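Local coordinates for protein halogenase (Chondromyces crocatus, PDB 3E1T) that probably catalyses an FAD-dependent halogenation step in the biosynthesis of the myxobacterial natural product chondrochloren, at residues E39-H44 / L117-E122; P52-G57 / S314-A319; E67-G72 / F104-E109. All coordinates share one frame; numbering follows the deposited sequence.

Contact 1. Residues E39-H44 / L117-E122. With FAD (flavin-adenine dinucleotide), chain C.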
loop_
_atom_site.group_PDB
_atom_site.type_symbol
_atom_site.label_atom_id
_atom_site.label_comp_id
_atom_site.label_asym_id
_atom_site.label_seq_id
_atom_site.Cartn_x
_atom_site.Cartn_y
_atom_site.Cartn_z
ATOM N N GLU A 39 14.952 -7.690 -10.411
ATOM C CA GLU A 39 14.468 -7.596 -11.787
ATOM C C GLU A 39 15.287 -6.583 -12.583
ATOM O O GLU A 39 16.034 -5.782 -12.013
ATOM C CB GLU A 39 12.986 -7.173 -11.801
ATOM C CG GLU A 39 11.985 -8.231 -11.292
ATOM C CD GLU A 39 11.004 -8.728 -12.370
ATOM O OE1 GLU A 39 9.774 -8.721 -12.107
ATOM O OE2 GLU A 39 11.451 -9.121 -13.479
ATOM N N ALA A 40 15.137 -6.637 -13.903
ATOM C CA ALA A 40 15.620 -5.585 -14.791
ATOM C C ALA A 40 14.448 -4.654 -15.087
ATOM O O ALA A 40 13.381 -5.101 -15.516
ATOM C CB ALA A 40 16.190 -6.187 -16.092
ATOM N N PHE A 41 14.641 -3.367 -14.827
ATOM C CA PHE A 41 13.605 -2.376 -15.069
ATOM C C PHE A 41 13.545 -2.005 -16.549
ATOM O O PHE A 41 14.555 -2.116 -17.255
ATOM C CB PHE A 41 13.822 -1.145 -14.185
ATOM C CG PHE A 41 13.290 -1.302 -12.783
ATOM C CD1 PHE A 41 13.123 -2.562 -12.214
ATOM C CD2 PHE A 41 12.977 -0.189 -12.019
ATOM C CE1 PHE A 41 12.638 -2.705 -10.910
ATOM C CE2 PHE A 41 12.490 -0.325 -10.722
ATOM C CZ PHE A 41 12.322 -1.584 -10.171
ATOM N N PRO A 42 12.355 -1.591 -17.035
ATOM C CA PRO A 42 11.089 -1.497 -16.298
ATOM C C PRO A 42 10.389 -2.851 -16.161
ATOM O O PRO A 42 10.552 -3.722 -17.025
ATOM C CB PRO A 42 10.259 -0.547 -17.161
ATOM C CG PRO A 42 10.745 -0.778 -18.549
ATOM C CD PRO A 42 12.209 -1.146 -18.438
ATOM N N ARG A 43 9.625 -3.021 -15.076
ATOM C CA ARG A 43 8.889 -4.273 -14.826
ATOM C C ARG A 43 7.488 -4.019 -14.255
ATOM O O ARG A 43 7.282 -3.055 -13.512
ATOM C CB ARG A 43 9.696 -5.193 -13.891
ATOM C CG ARG A 43 10.035 -4.603 -12.507
ATOM C CD ARG A 43 9.042 -5.039 -11.398
ATOM N NE ARG A 43 9.295 -4.338 -10.133
ATOM C CZ ARG A 43 8.808 -3.137 -9.837
ATOM N NH1 ARG A 43 8.036 -2.489 -10.714
ATOM N NH2 ARG A 43 9.096 -2.573 -8.666
ATOM N N HIS A 44 6.538 -4.881 -14.604
ATOM C CA HIS A 44 5.163 -4.750 -14.126
ATOM C C HIS A 44 5.043 -5.000 -12.634
ATOM O O HIS A 44 5.621 -5.945 -12.102
ATOM C CB HIS A 44 4.217 -5.714 -14.845
ATOM C CG HIS A 44 2.822 -5.705 -14.294
ATOM N ND1 HIS A 44 2.399 -6.583 -13.319
ATOM C CD2 HIS A 44 1.761 -4.908 -14.566
ATOM C CE1 HIS A 44 1.136 -6.336 -13.021
ATOM N NE2 HIS A 44 0.726 -5.323 -13.765
ATOM N N LEU A 117 11.412 6.389 -10.950
ATOM C CA LEU A 117 11.931 6.548 -9.591
ATOM C C LEU A 117 13.339 5.993 -9.389
ATOM O O LEU A 117 14.129 6.578 -8.642
ATOM C CB LEU A 117 10.984 5.897 -8.561
ATOM C CG LEU A 117 9.611 6.508 -8.255
ATOM C CD1 LEU A 117 8.816 5.584 -7.322
ATOM C CD2 LEU A 117 9.710 7.896 -7.653
ATOM N N LEU A 118 13.637 4.851 -10.010
ATOM C CA LEU A 118 14.939 4.195 -9.805
ATOM C C LEU A 118 16.044 4.949 -10.544
ATOM O O LEU A 118 17.155 5.086 -10.033
ATOM C CB LEU A 118 14.916 2.718 -10.225
ATOM C CG LEU A 118 16.056 1.818 -9.691
ATOM C CD1 LEU A 118 16.143 1.786 -8.158
ATOM C CD2 LEU A 118 15.930 0.416 -10.212
ATOM N N ARG A 119 15.719 5.445 -11.736
ATOM C CA ARG A 119 16.615 6.324 -12.494
ATOM C C ARG A 119 16.984 7.572 -11.683
ATOM O O ARG A 119 18.140 8.008 -11.704
ATOM C CB ARG A 119 15.972 6.701 -13.830
ATOM C CG ARG A 119 16.343 5.806 -15.019
ATOM C CD ARG A 119 16.012 4.331 -14.819
ATOM N NE ARG A 119 17.025 3.632 -14.021
ATOM C CZ ARG A 119 17.054 2.317 -13.815
ATOM N NH1 ARG A 119 16.129 1.529 -14.347
ATOM N NH2 ARG A 119 18.017 1.783 -13.077
ATOM N N ASN A 120 16.011 8.124 -10.953
ATOM C CA ASN A 120 16.226 9.303 -10.111
ATOM C C ASN A 120 17.161 8.998 -8.952
ATOM O O ASN A 120 17.897 9.880 -8.499
ATOM C CB ASN A 120 14.895 9.843 -9.576
ATOM C CG ASN A 120 15.055 11.148 -8.783
ATOM O OD1 ASN A 120 15.626 12.119 -9.273
ATOM N ND2 ASN A 120 14.521 11.176 -7.559
ATOM N N SER A 121 17.107 7.754 -8.466
ATOM C CA SER A 121 18.015 7.269 -7.420
ATOM C C SER A 121 19.468 7.380 -7.880
ATOM O O SER A 121 20.311 7.925 -7.165
ATOM C CB SER A 121 17.712 5.806 -7.058
ATOM O OG SER A 121 16.576 5.691 -6.213
ATOM N N GLU A 122 19.737 6.846 -9.070
ATOM C CA GLU A 122 21.066 6.884 -9.670
ATOM C C GLU A 122 21.593 8.307 -9.702
ATOM O O GLU A 122 22.638 8.597 -9.117
ATOM C CB GLU A 122 21.030 6.295 -11.075
ATOM C CG GLU A 122 20.750 4.812 -11.075
ATOM C CD GLU A 122 20.450 4.263 -12.443
ATOM O OE1 GLU A 122 20.004 5.036 -13.327
ATOM O OE2 GLU A 122 20.647 3.042 -12.634
HETATM P PA FAD C . 7.346 -3.469 -4.326
HETATM O O1A FAD C . 6.654 -2.456 -5.199
HETATM O O2A FAD C . 6.740 -4.829 -4.332
HETATM O O5B FAD C . 8.871 -3.584 -4.846
HETATM C C5B FAD C . 9.816 -4.417 -4.193
HETATM C C4B FAD C . 10.982 -4.705 -5.143
HETATM O O4B FAD C . 11.887 -5.626 -4.567
HETATM C C3B FAD C . 10.491 -5.334 -6.442
HETATM O O3B FAD C . 10.967 -4.547 -7.510
HETATM C C2B FAD C . 11.123 -6.710 -6.482
HETATM O O2B FAD C . 11.558 -7.007 -7.779
HETATM C C1B FAD C . 12.297 -6.563 -5.532
HETATM N N9A FAD C . 12.714 -7.795 -4.839
HETATM C C8A FAD C . 11.940 -8.815 -4.343
HETATM N N7A FAD C . 12.765 -9.720 -3.767
HETATM C C5A FAD C . 14.046 -9.290 -3.874
HETATM C C6A FAD C . 15.283 -9.818 -3.475
HETATM N N6A FAD C . 15.384 -11.049 -2.957
HETATM N N1A FAD C . 16.428 -9.107 -3.744
HETATM C C2A FAD C . 16.383 -7.916 -4.422
HETATM N N3A FAD C . 15.162 -7.414 -4.820
HETATM C C4A FAD C . 14.019 -8.081 -4.546
HETATM N N1 FAD C . -1.033 0.698 -3.792
HETATM C C2 FAD C . -1.343 1.962 -4.212
HETATM O O2 FAD C . -0.661 2.894 -3.793
HETATM N N3 FAD C . -2.411 2.153 -5.071
HETATM C C4 FAD C . -3.164 1.074 -5.523
HETATM O O4 FAD C . -4.102 1.238 -6.305
HETATM C C4X FAD C . -2.855 -0.207 -5.083
HETATM N N5 FAD C . -3.578 -1.305 -5.509
HETATM C C5X FAD C . -3.242 -2.569 -5.063
HETATM C C6 FAD C . -3.972 -3.687 -5.479
HETATM C C7 FAD C . -3.623 -4.966 -5.018
HETATM C C7M FAD C . -4.547 -6.118 -5.296
HETATM C C8 FAD C . -2.547 -5.130 -4.138
HETATM C C8M FAD C . -2.266 -6.452 -3.460
HETATM C C9 FAD C . -1.819 -4.014 -3.738
HETATM C C9A FAD C . -2.159 -2.734 -4.190
HETATM N N10 FAD C . -1.414 -1.645 -3.780
HETATM C C10 FAD C . -1.764 -0.384 -4.215
HETATM C "C1'" FAD C . -0.171 -1.831 -2.926
HETATM C "C2'" FAD C . 1.148 -1.695 -3.696
HETATM O "O2'" FAD C . 1.220 -2.757 -4.624
HETATM C "C3'" FAD C . 2.352 -1.781 -2.745
HETATM O "O3'" FAD C . 2.053 -1.186 -1.501
HETATM C "C4'" FAD C . 3.619 -1.085 -3.243
HETATM O "O4'" FAD C . 4.040 -1.683 -4.448
HETATM C "C5'" FAD C . 4.720 -1.230 -2.193
HETATM O "O5'" FAD C . 5.957 -0.893 -2.757
HETATM P P FAD C . 7.326 -1.530 -2.209
HETATM O O1P FAD C . 8.476 -0.633 -2.616
HETATM O O2P FAD C . 7.284 -1.668 -0.720
HETATM O O3P FAD C . 7.378 -3.000 -2.806
#

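Contact 2. Residues P52-G57 / S314-A319. With FAD (flavin-adenine dinucleotide), chain C.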
loop_
_atom_site.group_PDB
_atom_site.type_symbol
_atom_site.label_atom_id
_atom_site.label_comp_id
_atom_site.label_asym_id
_atom_site.label_seq_id
_atom_site.Cartn_x
_atom_site.Cartn_y
_atom_site.Cartn_z
ATOM N N PRO A 52 -2.010 12.269 -3.035
ATOM C CA PRO A 52 -1.360 13.578 -3.034
ATOM C C PRO A 52 -0.128 13.690 -2.123
ATOM O O PRO A 52 0.798 14.436 -2.446
ATOM C CB PRO A 52 -2.478 14.514 -2.537
ATOM C CG PRO A 52 -3.729 13.819 -2.949
ATOM C CD PRO A 52 -3.431 12.389 -2.649
ATOM N N ALA A 53 -0.120 12.970 -1.003
ATOM C CA ALA A 53 1.021 13.019 -0.077
ATOM C C ALA A 53 2.304 12.510 -0.741
ATOM O O ALA A 53 3.392 13.003 -0.452
ATOM C CB ALA A 53 0.723 12.242 1.199
ATOM N N THR A 54 2.158 11.547 -1.647
ATOM C CA THR A 54 3.267 11.007 -2.428
ATOM C C THR A 54 3.580 11.907 -3.629
ATOM O O THR A 54 4.735 12.241 -3.866
ATOM C CB THR A 54 2.962 9.571 -2.916
ATOM O OG1 THR A 54 2.392 8.808 -1.839
ATOM C CG2 THR A 54 4.220 8.889 -3.409
ATOM N N VAL A 55 2.549 12.288 -4.380
ATOM C CA VAL A 55 2.721 13.116 -5.574
ATOM C C VAL A 55 3.243 14.529 -5.250
ATOM O O VAL A 55 4.188 14.999 -5.884
ATOM C CB VAL A 55 1.419 13.181 -6.412
ATOM C CG1 VAL A 55 1.473 14.323 -7.425
ATOM C CG2 VAL A 55 1.160 11.840 -7.111
ATOM N N HIS A 56 2.662 15.182 -4.249
ATOM C CA HIS A 56 3.045 16.558 -3.920
ATOM C C HIS A 56 4.018 16.683 -2.756
ATOM O O HIS A 56 4.709 17.698 -2.626
ATOM C CB HIS A 56 1.810 17.409 -3.639
ATOM C CG HIS A 56 0.902 17.556 -4.815
ATOM N ND1 HIS A 56 0.916 18.666 -5.631
ATOM C CD2 HIS A 56 -0.049 16.733 -5.311
ATOM C CE1 HIS A 56 0.010 18.521 -6.579
ATOM N NE2 HIS A 56 -0.584 17.353 -6.412
ATOM N N GLY A 57 4.058 15.665 -1.905
ATOM C CA GLY A 57 4.988 15.650 -0.787
ATOM C C GLY A 57 6.283 14.940 -1.138
ATOM O O GLY A 57 7.317 15.583 -1.302
ATOM N N SER A 314 -3.665 3.082 -0.422
ATOM C CA SER A 314 -2.675 3.602 0.515
ATOM C C SER A 314 -1.295 2.957 0.443
ATOM O O SER A 314 -0.395 3.399 1.142
ATOM C CB SER A 314 -3.199 3.497 1.939
ATOM O OG SER A 314 -3.286 2.145 2.343
ATOM N N GLY A 315 -1.141 1.928 -0.392
ATOM C CA GLY A 315 0.069 1.104 -0.410
ATOM C C GLY A 315 1.337 1.881 -0.727
ATOM O O GLY A 315 2.310 1.843 0.043
ATOM N N VAL A 316 1.338 2.593 -1.851
ATOM C CA VAL A 316 2.547 3.328 -2.252
ATOM C C VAL A 316 2.839 4.481 -1.301
ATOM O O VAL A 316 4.001 4.798 -1.046
ATOM C CB VAL A 316 2.527 3.766 -3.728
ATOM C CG1 VAL A 316 3.669 4.731 -4.030
ATOM C CG2 VAL A 316 2.610 2.536 -4.651
ATOM N N HIS A 317 1.793 5.091 -0.748
ATOM C CA HIS A 317 1.974 6.129 0.255
ATOM C C HIS A 317 2.688 5.580 1.493
ATOM O O HIS A 317 3.619 6.204 2.006
ATOM C CB HIS A 317 0.617 6.749 0.630
ATOM C CG HIS A 317 0.618 7.490 1.932
ATOM N ND1 HIS A 317 1.362 8.629 2.139
ATOM C CD2 HIS A 317 -0.056 7.269 3.084
ATOM C CE1 HIS A 317 1.159 9.075 3.367
ATOM N NE2 HIS A 317 0.305 8.263 3.964
ATOM N N LEU A 318 2.230 4.425 1.978
ATOM C CA LEU A 318 2.799 3.798 3.164
ATOM C C LEU A 318 4.265 3.433 2.933
ATOM O O LEU A 318 5.109 3.669 3.788
ATOM C CB LEU A 318 1.988 2.543 3.563
ATOM C CG LEU A 318 0.660 2.838 4.282
ATOM C CD1 LEU A 318 -0.107 1.564 4.565
ATOM C CD2 LEU A 318 0.895 3.603 5.556
ATOM N N ALA A 319 4.540 2.852 1.771
ATOM C CA ALA A 319 5.905 2.494 1.380
ATOM C C ALA A 319 6.838 3.713 1.344
ATOM O O ALA A 319 7.961 3.659 1.858
ATOM C CB ALA A 319 5.897 1.792 0.040
HETATM P PA FAD C . 7.346 -3.469 -4.326
HETATM O O1A FAD C . 6.654 -2.456 -5.199
HETATM O O2A FAD C . 6.740 -4.829 -4.332
HETATM O O5B FAD C . 8.871 -3.584 -4.846
HETATM C C5B FAD C . 9.816 -4.417 -4.193
HETATM C C4B FAD C . 10.982 -4.705 -5.143
HETATM O O4B FAD C . 11.887 -5.626 -4.567
HETATM C C3B FAD C . 10.491 -5.334 -6.442
HETATM O O3B FAD C . 10.967 -4.547 -7.510
HETATM C C2B FAD C . 11.123 -6.710 -6.482
HETATM O O2B FAD C . 11.558 -7.007 -7.779
HETATM C C1B FAD C . 12.297 -6.563 -5.532
HETATM N N9A FAD C . 12.714 -7.795 -4.839
HETATM C C8A FAD C . 11.940 -8.815 -4.343
HETATM N N7A FAD C . 12.765 -9.720 -3.767
HETATM C C5A FAD C . 14.046 -9.290 -3.874
HETATM C C6A FAD C . 15.283 -9.818 -3.475
HETATM N N6A FAD C . 15.384 -11.049 -2.957
HETATM N N1A FAD C . 16.428 -9.107 -3.744
HETATM C C2A FAD C . 16.383 -7.916 -4.422
HETATM N N3A FAD C . 15.162 -7.414 -4.820
HETATM C C4A FAD C . 14.019 -8.081 -4.546
HETATM N N1 FAD C . -1.033 0.698 -3.792
HETATM C C2 FAD C . -1.343 1.962 -4.212
HETATM O O2 FAD C . -0.661 2.894 -3.793
HETATM N N3 FAD C . -2.411 2.153 -5.071
HETATM C C4 FAD C . -3.164 1.074 -5.523
HETATM O O4 FAD C . -4.102 1.238 -6.305
HETATM C C4X FAD C . -2.855 -0.207 -5.083
HETATM N N5 FAD C . -3.578 -1.305 -5.509
HETATM C C5X FAD C . -3.242 -2.569 -5.063
HETATM C C6 FAD C . -3.972 -3.687 -5.479
HETATM C C7 FAD C . -3.623 -4.966 -5.018
HETATM C C7M FAD C . -4.547 -6.118 -5.296
HETATM C C8 FAD C . -2.547 -5.130 -4.138
HETATM C C8M FAD C . -2.266 -6.452 -3.460
HETATM C C9 FAD C . -1.819 -4.014 -3.738
HETATM C C9A FAD C . -2.159 -2.734 -4.190
HETATM N N10 FAD C . -1.414 -1.645 -3.780
HETATM C C10 FAD C . -1.764 -0.384 -4.215
HETATM C "C1'" FAD C . -0.171 -1.831 -2.926
HETATM C "C2'" FAD C . 1.148 -1.695 -3.696
HETATM O "O2'" FAD C . 1.220 -2.757 -4.624
HETATM C "C3'" FAD C . 2.352 -1.781 -2.745
HETATM O "O3'" FAD C . 2.053 -1.186 -1.501
HETATM C "C4'" FAD C . 3.619 -1.085 -3.243
HETATM O "O4'" FAD C . 4.040 -1.683 -4.448
HETATM C "C5'" FAD C . 4.720 -1.230 -2.193
HETATM O "O5'" FAD C . 5.957 -0.893 -2.757
HETATM P P FAD C . 7.326 -1.530 -2.209
HETATM O O1P FAD C . 8.476 -0.633 -2.616
HETATM O O2P FAD C . 7.284 -1.668 -0.720
HETATM O O3P FAD C . 7.378 -3.000 -2.806
HETATM O O HOH W 1 3.457 9.249 0.526
#

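Contact 3. Residues E67-G72 / F104-E109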
loop_
_atom_site.group_PDB
_atom_site.type_symbol
_atom_site.label_atom_id
_atom_site.label_comp_id
_atom_site.label_asym_id
_atom_site.label_seq_id
_atom_site.Cartn_x
_atom_site.Cartn_y
_atom_site.Cartn_z
ATOM N N GLU A 67 9.202 16.045 -13.933
ATOM C CA GLU A 67 9.230 14.778 -14.668
ATOM C C GLU A 67 7.912 13.994 -14.567
ATOM O O GLU A 67 7.529 13.291 -15.505
ATOM C CB GLU A 67 10.413 13.920 -14.220
ATOM C CG GLU A 67 10.923 12.972 -15.304
ATOM C CD GLU A 67 12.071 12.078 -14.840
ATOM O OE1 GLU A 67 12.781 12.444 -13.871
ATOM O OE2 GLU A 67 12.268 11.005 -15.460
ATOM N N MET A 68 7.223 14.127 -13.435
ATOM C CA MET A 68 5.894 13.535 -13.248
ATOM C C MET A 68 4.877 14.145 -14.216
ATOM O O MET A 68 4.093 13.422 -14.841
ATOM C CB MET A 68 5.412 13.744 -11.809
ATOM C CG MET A 68 6.265 13.090 -10.738
ATOM S SD MET A 68 5.808 11.379 -10.416
ATOM C CE MET A 68 4.440 11.637 -9.281
ATOM N N LYS A 69 4.907 15.474 -14.332
ATOM C CA LYS A 69 4.023 16.236 -15.222
ATOM C C LYS A 69 4.131 15.807 -16.681
ATOM O O LYS A 69 3.124 15.722 -17.389
ATOM C CB LYS A 69 4.346 17.727 -15.141
ATOM C CG LYS A 69 4.050 18.400 -13.812
ATOM C CD LYS A 69 4.450 19.874 -13.886
ATOM C CE LYS A 69 3.607 20.741 -12.960
ATOM N NZ LYS A 69 4.014 20.626 -11.527
ATOM N N ARG A 70 5.360 15.540 -17.116
ATOM C CA ARG A 70 5.676 15.294 -18.521
ATOM C C ARG A 70 5.371 13.859 -18.927
ATOM O O ARG A 70 5.411 13.510 -20.115
ATOM C CB ARG A 70 7.152 15.621 -18.794
ATOM C CG ARG A 70 7.565 17.036 -18.376
ATOM C CD ARG A 70 8.941 17.421 -18.911
ATOM N NE ARG A 70 10.051 16.982 -18.063
ATOM C CZ ARG A 70 10.813 15.913 -18.299
ATOM N NH1 ARG A 70 10.590 15.150 -19.365
ATOM N NH2 ARG A 70 11.806 15.606 -17.468
ATOM N N ALA A 71 5.049 13.038 -17.929
ATOM C CA ALA A 71 4.888 11.601 -18.113
ATOM C C ALA A 71 3.592 11.205 -18.814
ATOM O O ALA A 71 3.529 10.152 -19.445
ATOM C CB ALA A 71 5.007 10.892 -16.782
ATOM N N GLY A 72 2.562 12.035 -18.692
ATOM C CA GLY A 72 1.272 11.740 -19.309
ATOM C C GLY A 72 0.453 10.745 -18.501
ATOM O O GLY A 72 -0.287 9.927 -19.064
ATOM N N PHE A 104 -4.303 17.003 -6.151
ATOM C CA PHE A 104 -4.467 15.859 -7.046
ATOM C C PHE A 104 -3.341 14.821 -6.940
ATOM O O PHE A 104 -2.340 15.036 -6.273
ATOM C CB PHE A 104 -4.557 16.353 -8.496
ATOM C CG PHE A 104 -3.258 16.902 -9.031
ATOM C CD1 PHE A 104 -2.389 16.091 -9.759
ATOM C CD2 PHE A 104 -2.904 18.230 -8.805
ATOM C CE1 PHE A 104 -1.184 16.590 -10.253
ATOM C CE2 PHE A 104 -1.704 18.746 -9.301
ATOM C CZ PHE A 104 -0.837 17.921 -10.024
ATOM N N ALA A 105 -3.513 13.707 -7.643
ATOM C CA ALA A 105 -2.467 12.707 -7.782
ATOM C C ALA A 105 -2.489 12.143 -9.201
ATOM O O ALA A 105 -3.093 12.732 -10.097
ATOM C CB ALA A 105 -2.646 11.597 -6.750
ATOM N N TYR A 106 -1.821 11.013 -9.407
ATOM C CA TYR A 106 -1.786 10.387 -10.718
ATOM C C TYR A 106 -2.216 8.933 -10.673
ATOM O O TYR A 106 -2.177 8.299 -9.612
ATOM C CB TYR A 106 -0.384 10.488 -11.316
ATOM C CG TYR A 106 0.124 11.899 -11.576
ATOM C CD1 TYR A 106 -0.427 12.695 -12.592
ATOM C CD2 TYR A 106 1.184 12.422 -10.833
ATOM C CE1 TYR A 106 0.060 13.991 -12.846
ATOM C CE2 TYR A 106 1.679 13.706 -11.076
ATOM C CZ TYR A 106 1.112 14.485 -12.082
ATOM O OH TYR A 106 1.607 15.751 -12.317
ATOM N N GLN A 107 -2.633 8.421 -11.830
ATOM C CA GLN A 107 -2.838 7.001 -12.051
ATOM C C GLN A 107 -1.657 6.535 -12.889
ATOM O O GLN A 107 -1.502 6.957 -14.041
ATOM C CB GLN A 107 -4.135 6.734 -12.826
ATOM C CG GLN A 107 -5.375 7.451 -12.321
ATOM C CD GLN A 107 -5.981 6.813 -11.081
ATOM O OE1 GLN A 107 -5.286 6.159 -10.300
ATOM N NE2 GLN A 107 -7.288 7.018 -10.885
ATOM N N VAL A 108 -0.814 5.681 -12.314
ATOM C CA VAL A 108 0.472 5.394 -12.940
ATOM C C VAL A 108 0.636 3.962 -13.394
ATOM O O VAL A 108 0.200 3.025 -12.721
ATOM C CB VAL A 108 1.661 5.782 -12.024
ATOM C CG1 VAL A 108 1.507 7.209 -11.517
ATOM C CG2 VAL A 108 1.821 4.800 -10.842
ATOM N N GLU A 109 1.269 3.804 -14.552
ATOM C CA GLU A 109 1.808 2.524 -14.953
ATOM C C GLU A 109 3.023 2.315 -14.064
ATOM O O GLU A 109 3.975 3.094 -14.097
ATOM C CB GLU A 109 2.199 2.540 -16.426
ATOM C CG GLU A 109 1.029 2.281 -17.358
ATOM C CD GLU A 109 1.327 2.652 -18.793
ATOM O OE1 GLU A 109 1.137 3.840 -19.146
ATOM O OE2 GLU A 109 1.739 1.748 -19.558
#

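Contact 1. Residues E39-H44 / L117-E122
Leu-118 lays its CD2 methyl over one face of the Phe-41 ring, the two side chains crossing at about a right angle. The methyl stands 3.9 Å from the centroid of the Phe-41 ring and 27° off the ring normal, which meets the description of a CH-pi contact; it leans toward the rim, nearest at 3.5 Å between Leu-118 CD2 and Phe-41 CD2. With CG of Leu-118 trans to the backbone N (chi1 -163°) and CD2 extended away from CA, the methyl reaches the ring. Arg-119, next on the same helix, brings NH1 to 3.5 Å from Phe-41 CB, with that carbon at the guanidinium edge. Its charge is held by acids: NH2 forms a salt bridge of 2.9 Å with Glu-122 OE2, and further bridges run to Asp-115 and Glu-130. Glu-130 also accepts the backbone N-H of Phe-41, so it serves loop and helix together.

Beyond the ring plane from Leu-118 lies the guanidinium of Arg-43, one face of which is covered by Phe-41 CZ, 3.6 Å above the plane. Within that plane Arg-43 grips a single ribose oxygen of FAD with two donors, NE to O3B at 3.1 Å and NH2 to O3B at 3.0 Å, while NH1 pairs with Asp-114. With an alanine here instead of Phe-41, Leu-118 CD2 would probably lose the surface it rests on, and one face of the Arg-43 guanidinium the ring edge packed on it. An aromatic ring is thus wedged between a helix and the arginine that holds the adenosine ribose, in the loop following strand 33-36, which belongs to the parallel sheet of a Rossmann-type FAD-binding fold.

Contact 2. Residues P52-G57 / S314-A319
Two torsions bring Thr-54 and His-317 together: Thr-54 turns OG1 opposite its own carbonyl carbon (chi1 -44°), and His-317 holds CG trans to its backbone N (chi1 161°). They meet where helix 52-61 packs against the N-terminal turn of helix 315-333, the helix whose start faces the flavin, as in the FAD-dependent monooxygenases related to these halogenases. The axes of the two short helical segments approach to 9.2 Å. Thr-54 OG1 sits 3.4 Å from His-317 CA, near the plane of the imidazole and at its edge. A water spans the remaining gap, 2.6 Å from Thr-54 OG1 and 2.7 Å from His-317 ND1, so both polar atoms are linked through one molecule. The other ring nitrogen, NE2, is hydrogen-bonded to Glu-354 on helix 340-368; the two partners probably restrain the rotation of the imidazole. Ala-53 adds its CB methyl at 3.8 Å from His-317 ND1, approaching the ring obliquely.

Val-316 faces two ways. Its CG1 branch looks to Thr-54 CG2 in a loose apolar contact, whereas Val-316 CG2 touches the flavin carbonyl oxygen, 3.4 Å from FAD O2. The start of the helix is pressed onto the cofactor: a beta carbon on Gly-315 would collide with FAD C1', so the absence of a side chain there lets the backbone come close. An N-H at a helix start would probably stabilise negative charge developing on the pyrimidine side of the reduced flavin. The bond concerned is nearly straight, running from Val-316 N to FAD O2 at 2.8 Å with an N-H...O angle of 164°.

Contact 3. Residues E67-G72 / F104-E109
Tyr-106 reaches from its strand to the helix carrying Met-68 and Lys-69, and its CD2, CE2, CZ and OH each meet an atom of that helix. With CG lying opposite the carbonyl carbon (chi1 -63°), CB directs the ring toward that helix. CD2 meets the terminal methyl of Met-68, at 3.7 Å from Met-68 CE. One atom further out, CE2 touches Met-68 twice, at 3.8 Å from CB and 3.9 Å from CE: the methionine chain, bent at both chi2 and chi3, curls back so that CB and CE both come to the CD2-CE2 edge from the same side of the ring plane. CZ lies 4.2 Å from Met-68 O, the carbonyl oxygen standing over one ring face; the same oxygen accepts the backbone N-H of Ala-71. At the tip, Tyr-106 OH rests 3.8 Å from Lys-69 CA.

Val-55 of helix 52-61 and Ile-75 of strand 75-82 also pack on Tyr-106, and Phe-113 and Met-116 on Met-68. This is apolar helix-on-sheet packing: helix 65-69 sits against strand 105-106, which pairs antiparallel with strand 75-82 in the larger of the chain's two mixed sheets.

In the fold
Contacts 1 and 2 address different ends of one FAD: the first holds the adenosine ribose, the second the pyrimidine edge of the flavin, and their centres lie 18 Å apart without touching. Contact 3 does not touch the cofactor; the side chain of Tyr-106 is about 11 Å from the bound FAD. Contact 3 touches contact 2, their centres 13 Å apart, where Val-55 CG1 comes within 3.7 Å of Tyr-106 CE2 and His-56 NE2 within 2.9 Å of Phe-104 O. Helix 52-61 therefore packs against both helix 315-333 and strand 105-106. After residues 107-109 the chain enters helix 110-123, whose residues 117-122 belong to contact 1, 16 Å from contact 3 between centres.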